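Local atomic coordinates of prolyl endopeptidase (Myxococcus xanthus, PDB entry 2BKL), a protein that probably hydrolyses oligopeptides on the carboxyl side of proline and, much less readily, alanine residues, as a serine endopeptidase of the S9A prolyl oligopeptidase family. Residues F433-K438 with P470-G475; A446-Y451 with K520-K525. All blocks are in the same frame, centred on the assembly; numbering follows the deposited sequence.

Contact 1 (F433-K438 with P470-G475); sequences FVVHRK and PWLDAG
Arg437 and Asp473 set their side chains at about a right angle, joined by a long salt bridge of 3.5 Å from Arg437 NH1 to Asp473 OD1. The carboxylate oxygen lies at the edge of the guanidinium, in its plane, while the two flat groups are turned 65° apart. Each end has a second partner: Gln414 accepts from the same NH1, and Tyr415 OH bonds to the same OD1. Arg437 CD passes 3.3 Å from Leu472 O; beyond CD the chain bends (chi3 68°), which sets NE off the line of the aliphatic part. Leu472 O accepts a hydrogen bond from a water whose oxygen is 2.8 Å away, and the same water accepts from Arg437 N-H, bridging strand and helix end. Gly475 N also donates to Leu472 O in the Schellman motif that ends the helix. Next to these polar contacts Leu472 and Val435 cross obliquely, Leu472 CD1 lying 3.9 Å from Val435 CG1, whereas Leu472 CD2 meets Val435 O at 3.6 Å. Strand 429-437, next to the outermost strand of the mixed alpha/beta-hydrolase sheet, receives the end of helix 469-473 against its last residues, with strand 415-423 on one flank and strand 477-481 on the other.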
loop_
_atom_site.group_PDB
_atom_site.type_symbol
_atom_site.label_atom_id
_atom_site.label_comp_id
_atom_site.label_asym_id
_atom_site.label_seq_id
_atom_site.Cartn_x
_atom_site.Cartn_y
_atom_site.Cartn_z
ATOM N N PHE A 433 4.777 18.046 1.271
ATOM C CA PHE A 433 5.523 18.322 0.047
ATOM C C PHE A 433 4.668 19.074 -0.942
ATOM O O PHE A 433 3.490 18.772 -1.105
ATOM C CB PHE A 433 6.005 17.024 -0.606
ATOM C CG PHE A 433 6.909 16.178 0.238
ATOM C CD1 PHE A 433 8.218 16.569 0.481
ATOM C CD2 PHE A 433 6.469 14.953 0.754
ATOM C CE1 PHE A 433 9.073 15.776 1.253
ATOM C CE2 PHE A 433 7.330 14.157 1.486
ATOM C CZ PHE A 433 8.603 14.558 1.746
ATOM N N VAL A 434 5.253 20.069 -1.605
ATOM C CA VAL A 434 4.556 20.851 -2.611
ATOM C C VAL A 434 5.402 20.882 -3.860
ATOM O O VAL A 434 6.566 21.295 -3.820
ATOM C CB VAL A 434 4.205 22.274 -2.126
ATOM C CG1 VAL A 434 3.315 22.959 -3.164
ATOM C CG2 VAL A 434 3.499 22.246 -0.777
ATOM N N VAL A 435 4.833 20.441 -4.973
ATOM C CA VAL A 435 5.580 20.258 -6.222
ATOM C C VAL A 435 4.933 21.098 -7.308
ATOM O O VAL A 435 3.714 21.124 -7.473
ATOM C CB VAL A 435 5.567 18.756 -6.665
ATOM C CG1 VAL A 435 6.488 18.547 -7.850
ATOM C CG2 VAL A 435 5.942 17.823 -5.487
ATOM N N HIS A 436 5.750 21.818 -8.061
ATOM C CA HIS A 436 5.238 22.677 -9.120
ATOM C C HIS A 436 6.362 23.109 -10.045
ATOM O O HIS A 436 7.535 22.975 -9.726
ATOM C CB HIS A 436 4.551 23.914 -8.535
ATOM C CG HIS A 436 5.391 24.628 -7.535
ATOM N ND1 HIS A 436 6.371 25.543 -7.887
ATOM C CD2 HIS A 436 5.405 24.570 -6.185
ATOM C CE1 HIS A 436 6.957 25.993 -6.790
ATOM N NE2 HIS A 436 6.389 25.418 -5.747
ATOM N N ARG A 437 5.994 23.681 -11.192
ATOM C CA ARG A 437 6.996 24.318 -12.048
ATOM C C ARG A 437 7.699 25.442 -11.294
ATOM O O ARG A 437 7.077 26.177 -10.512
ATOM C CB ARG A 437 6.356 24.905 -13.305
ATOM C CG ARG A 437 5.913 23.889 -14.331
ATOM C CD ARG A 437 5.285 24.510 -15.545
ATOM N NE ARG A 437 6.309 25.246 -16.276
ATOM C CZ ARG A 437 7.180 24.667 -17.117
ATOM N NH1 ARG A 437 7.127 23.358 -17.385
ATOM N NH2 ARG A 437 8.118 25.408 -17.697
ATOM N N LYS A 438 8.976 25.631 -11.589
ATOM C CA LYS A 438 9.728 26.753 -11.023
ATOM C C LYS A 438 9.108 28.104 -11.319
ATOM O O LYS A 438 9.199 29.004 -10.487
ATOM C CB LYS A 438 11.189 26.723 -11.503
ATOM C CG LYS A 438 11.974 25.612 -10.896
ATOM C CD LYS A 438 13.475 25.673 -11.237
ATOM C CE LYS A 438 14.216 24.431 -10.768
ATOM N NZ LYS A 438 15.563 24.356 -11.378
ATOM N N PRO A 470 1.658 16.147 -16.750
ATOM C CA PRO A 470 0.742 17.042 -17.484
ATOM C C PRO A 470 0.085 18.108 -16.578
ATOM O O PRO A 470 -0.081 19.270 -16.960
ATOM C CB PRO A 470 -0.279 16.063 -18.077
ATOM C CG PRO A 470 0.516 14.851 -18.229
ATOM C CD PRO A 470 1.325 14.729 -16.976
ATOM N N TRP A 471 -0.178 17.738 -15.333
ATOM C CA TRP A 471 -0.767 18.656 -14.367
ATOM C C TRP A 471 0.197 19.796 -14.062
ATOM O O TRP A 471 -0.180 20.961 -14.163
ATOM C CB TRP A 471 -1.148 17.875 -13.114
ATOM C CG TRP A 471 -1.875 18.648 -12.044
ATOM C CD1 TRP A 471 -1.367 19.088 -10.841
ATOM C CD2 TRP A 471 -3.224 19.079 -12.088
ATOM N NE1 TRP A 471 -2.335 19.774 -10.152
ATOM C CE2 TRP A 471 -3.501 19.734 -10.877
ATOM C CE3 TRP A 471 -4.250 18.942 -13.024
ATOM C CZ2 TRP A 471 -4.753 20.280 -10.599
ATOM C CZ3 TRP A 471 -5.492 19.463 -12.741
ATOM C CH2 TRP A 471 -5.731 20.118 -11.528
ATOM N N LEU A 472 1.446 19.458 -13.774
ATOM C CA LEU A 472 2.477 20.453 -13.480
ATOM C C LEU A 472 2.711 21.334 -14.698
ATOM O O LEU A 472 2.851 22.545 -14.578
ATOM C CB LEU A 472 3.795 19.789 -13.076
ATOM C CG LEU A 472 3.775 18.862 -11.850
ATOM C CD1 LEU A 472 5.170 18.398 -11.552
ATOM C CD2 LEU A 472 3.156 19.514 -10.624
ATOM N N ASP A 473 2.701 20.730 -15.884
ATOM C CA ASP A 473 2.958 21.491 -17.110
ATOM C C ASP A 473 1.839 22.453 -17.479
ATOM O O ASP A 473 2.088 23.479 -18.177
ATOM C CB ASP A 473 3.260 20.532 -18.267
ATOM C CG ASP A 473 4.593 19.828 -18.100
ATOM O OD1 ASP A 473 5.419 20.303 -17.284
ATOM O OD2 ASP A 473 4.921 18.792 -18.740
ATOM N N ALA A 474 0.642 22.175 -16.993
ATOM C CA ALA A 474 -0.519 23.040 -17.143
ATOM C C ALA A 474 -0.573 24.148 -16.087
ATOM O O ALA A 474 -1.552 24.896 -16.037
ATOM C CB ALA A 474 -1.806 22.198 -17.123
ATOM N N GLY A 475 0.459 24.242 -15.247
ATOM C CA GLY A 475 0.587 25.247 -14.198
ATOM C C GLY A 475 -0.005 24.766 -12.883
ATOM O O GLY A 475 -0.317 25.579 -12.029
HETATM O O HOH W 1 3.301 23.833 -12.186
#

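Contact 2 (A446-Y451 with K520-K525)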
loop_
_atom_site.group_PDB
_atom_site.type_symbol
_atom_site.label_atom_id
_atom_site.label_comp_id
_atom_site.label_asym_id
_atom_site.label_seq_id
_atom_site.Cartn_x
_atom_site.Cartn_y
_atom_site.Cartn_z
ATOM N N ALA A 446 -3.643 28.756 -8.977
ATOM C CA ALA A 446 -3.178 27.539 -9.631
ATOM C C ALA A 446 -4.103 26.358 -9.334
ATOM O O ALA A 446 -4.482 26.155 -8.181
ATOM C CB ALA A 446 -1.771 27.201 -9.150
ATOM N N PRO A 447 -4.425 25.552 -10.333
ATOM C CA PRO A 447 -5.169 24.316 -10.087
ATOM C C PRO A 447 -4.261 23.460 -9.204
ATOM O O PRO A 447 -3.088 23.267 -9.527
ATOM C CB PRO A 447 -5.312 23.687 -11.475
ATOM C CG PRO A 447 -4.739 24.580 -12.411
ATOM C CD PRO A 447 -4.044 25.711 -11.745
ATOM N N THR A 448 -4.797 22.946 -8.120
ATOM C CA THR A 448 -4.002 22.223 -7.150
ATOM C C THR A 448 -4.654 20.909 -6.814
ATOM O O THR A 448 -5.857 20.838 -6.693
ATOM C CB THR A 448 -3.858 23.117 -5.898
ATOM O OG1 THR A 448 -3.121 24.289 -6.263
ATOM C CG2 THR A 448 -3.069 22.458 -4.761
ATOM N N LEU A 449 -3.836 19.880 -6.685
ATOM C CA LEU A 449 -4.280 18.546 -6.314
ATOM C C LEU A 449 -3.544 18.156 -5.035
ATOM O O LEU A 449 -2.322 18.082 -5.019
ATOM C CB LEU A 449 -3.967 17.554 -7.417
ATOM C CG LEU A 449 -4.325 16.086 -7.194
ATOM C CD1 LEU A 449 -5.770 15.899 -6.991
ATOM C CD2 LEU A 449 -3.852 15.301 -8.419
ATOM N N LEU A 450 -4.290 17.908 -3.982
ATOM C CA LEU A 450 -3.782 17.625 -2.643
ATOM C C LEU A 450 -4.118 16.167 -2.314
ATOM O O LEU A 450 -5.292 15.766 -2.354
ATOM C CB LEU A 450 -4.424 18.571 -1.616
ATOM C CG LEU A 450 -4.263 18.205 -0.139
ATOM C CD1 LEU A 450 -2.774 18.191 0.278
ATOM C CD2 LEU A 450 -5.064 19.129 0.718
ATOM N N TYR A 451 -3.081 15.410 -2.021
ATOM C CA TYR A 451 -3.150 13.977 -1.778
ATOM C C TYR A 451 -2.787 13.663 -0.324
ATOM O O TYR A 451 -1.875 14.258 0.261
ATOM C CB TYR A 451 -2.142 13.298 -2.711
ATOM C CG TYR A 451 -1.969 11.802 -2.620
ATOM C CD1 TYR A 451 -3.055 10.970 -2.694
ATOM C CD2 TYR A 451 -0.704 11.234 -2.593
ATOM C CE1 TYR A 451 -2.909 9.574 -2.671
ATOM C CE2 TYR A 451 -0.537 9.850 -2.582
ATOM C CZ TYR A 451 -1.670 9.042 -2.568
ATOM O OH TYR A 451 -1.592 7.644 -2.532
ATOM N N LYS A 520 -1.118 31.235 -1.003
ATOM C CA LYS A 520 -1.269 31.817 -2.352
ATOM C C LYS A 520 -0.969 30.824 -3.477
ATOM O O LYS A 520 -0.689 31.230 -4.599
ATOM C CB LYS A 520 -0.460 33.113 -2.503
ATOM C CG LYS A 520 -0.795 34.188 -1.467
ATOM C CD LYS A 520 -2.224 34.657 -1.556
ATOM C CE LYS A 520 -2.438 35.914 -0.691
ATOM N NZ LYS A 520 -3.859 36.082 -0.287
ATOM N N TYR A 521 -1.063 29.526 -3.213
ATOM C CA TYR A 521 -0.995 28.570 -4.300
ATOM C C TYR A 521 -2.310 28.535 -5.055
ATOM O O TYR A 521 -2.327 28.434 -6.266
ATOM C CB TYR A 521 -0.668 27.174 -3.805
ATOM C CG TYR A 521 0.704 27.044 -3.188
ATOM C CD1 TYR A 521 1.821 26.844 -3.985
ATOM C CD2 TYR A 521 0.881 27.095 -1.812
ATOM C CE1 TYR A 521 3.091 26.733 -3.427
ATOM C CE2 TYR A 521 2.142 26.994 -1.257
ATOM C CZ TYR A 521 3.232 26.771 -2.063
ATOM O OH TYR A 521 4.515 26.647 -1.531
ATOM N N THR A 522 -3.408 28.618 -4.339
ATOM C CA THR A 522 -4.699 28.249 -4.909
ATOM C C THR A 522 -5.856 28.890 -4.162
ATOM O O THR A 522 -5.674 29.708 -3.248
ATOM C CB THR A 522 -4.784 26.711 -4.946
ATOM O OG1 THR A 522 -5.876 26.265 -5.760
ATOM C CG2 THR A 522 -4.993 26.092 -3.592
ATOM N N GLN A 523 -7.060 28.521 -4.559
ATOM C CA GLN A 523 -8.299 28.927 -3.862
ATOM C C GLN A 523 -9.240 27.720 -3.886
ATOM O O GLN A 523 -9.024 26.788 -4.663
ATOM C CB GLN A 523 -8.949 30.150 -4.505
ATOM C CG GLN A 523 -9.262 29.981 -5.959
ATOM C CD GLN A 523 -9.999 31.175 -6.552
ATOM O OE1 GLN A 523 -11.032 31.582 -6.019
ATOM N NE2 GLN A 523 -9.482 31.725 -7.635
ATOM N N PRO A 524 -10.244 27.684 -3.006
ATOM C CA PRO A 524 -11.103 26.497 -2.933
ATOM C C PRO A 524 -11.639 25.994 -4.290
ATOM O O PRO A 524 -11.599 24.784 -4.555
ATOM C CB PRO A 524 -12.212 26.947 -1.988
ATOM C CG PRO A 524 -11.514 27.898 -1.081
ATOM C CD PRO A 524 -10.602 28.669 -1.960
ATOM N N LYS A 525 -12.107 26.885 -5.159
ATOM C CA LYS A 525 -12.694 26.447 -6.439
ATOM C C LYS A 525 -11.672 25.906 -7.427
ATOM O O LYS A 525 -12.029 25.369 -8.500
ATOM C CB LYS A 525 -13.529 27.564 -7.108
ATOM C CG LYS A 525 -12.725 28.692 -7.737
ATOM C CD LYS A 525 -13.640 29.825 -8.292
ATOM C CE LYS A 525 -14.384 30.608 -7.196
ATOM N NZ LYS A 525 -14.709 32.021 -7.600
#
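Thr522 meets the start of segment 446-451 with all three of its side-chain atoms, CB, OG1 and CG2. Its CB lies 3.2 Å from Thr448 OG1 and close to the carbonyl oxygen of Ala446. From there OG1, anti to the backbone N (chi1 -167°), donates to Ala446 O over 2.8 Å, approaching nearly along the C=O axis with a C=O...donor angle of 163°. The methyl CG2 takes the other branch and packs beside Thr448, 3.9 Å from its CB. Ala446 O is gripped twice, since Thr448 OG1 also donates to it, at 3.0 Å, from above the carbonyl plane. A bent backbone hydrogen bond of 3.0 Å runs from Ala446 N to Tyr521 O. In the alpha/beta-hydrolase fold a helix commonly leads into the next parallel strand; here helix 503-518 gives way to a Schellman motif with Lys520 at positive phi, and the linker runs past the entry to strand 448-451 before strand 527-532 begins alongside it. An alanine in place of Thr522 would remove OG1 and CG2, and would probably leave Ala446 O with Thr448 OG1 as its one donor of the two and open a gap beside Thr448. The Tyr521 side chain extends to strand 415-423, where its hydroxyl bonds to Glu418, and its ring makes a cation-pi contact with Arg442, while Leu516 of the preceding helix touches both Tyr521 and Thr448.

In the fold
After the N-terminal helices and the propeller, the chain runs through strand 415-423 into strand 429-437, the first side of contact 1, then into segment 446-451, the first side of contact 2. Helix 469-473 closes the shorter loop, of 31 residues; segment 520-525, beyond helix 503-518, closes the longer, of 68. The segments alternate, so the loops cross rather than nest. About 11 Å apart at their centres, the contacts touch where the Trp471 ring lies on the Pro447-Thr448 peptide and Gly475 O against Ala446 CB and the Pro447 ring. Contact 1 ties helix 469-473 to strand 429-437, contact 2 the linker after helix 503-518 to the approach to strand 448-451, both on the same mixed sheet.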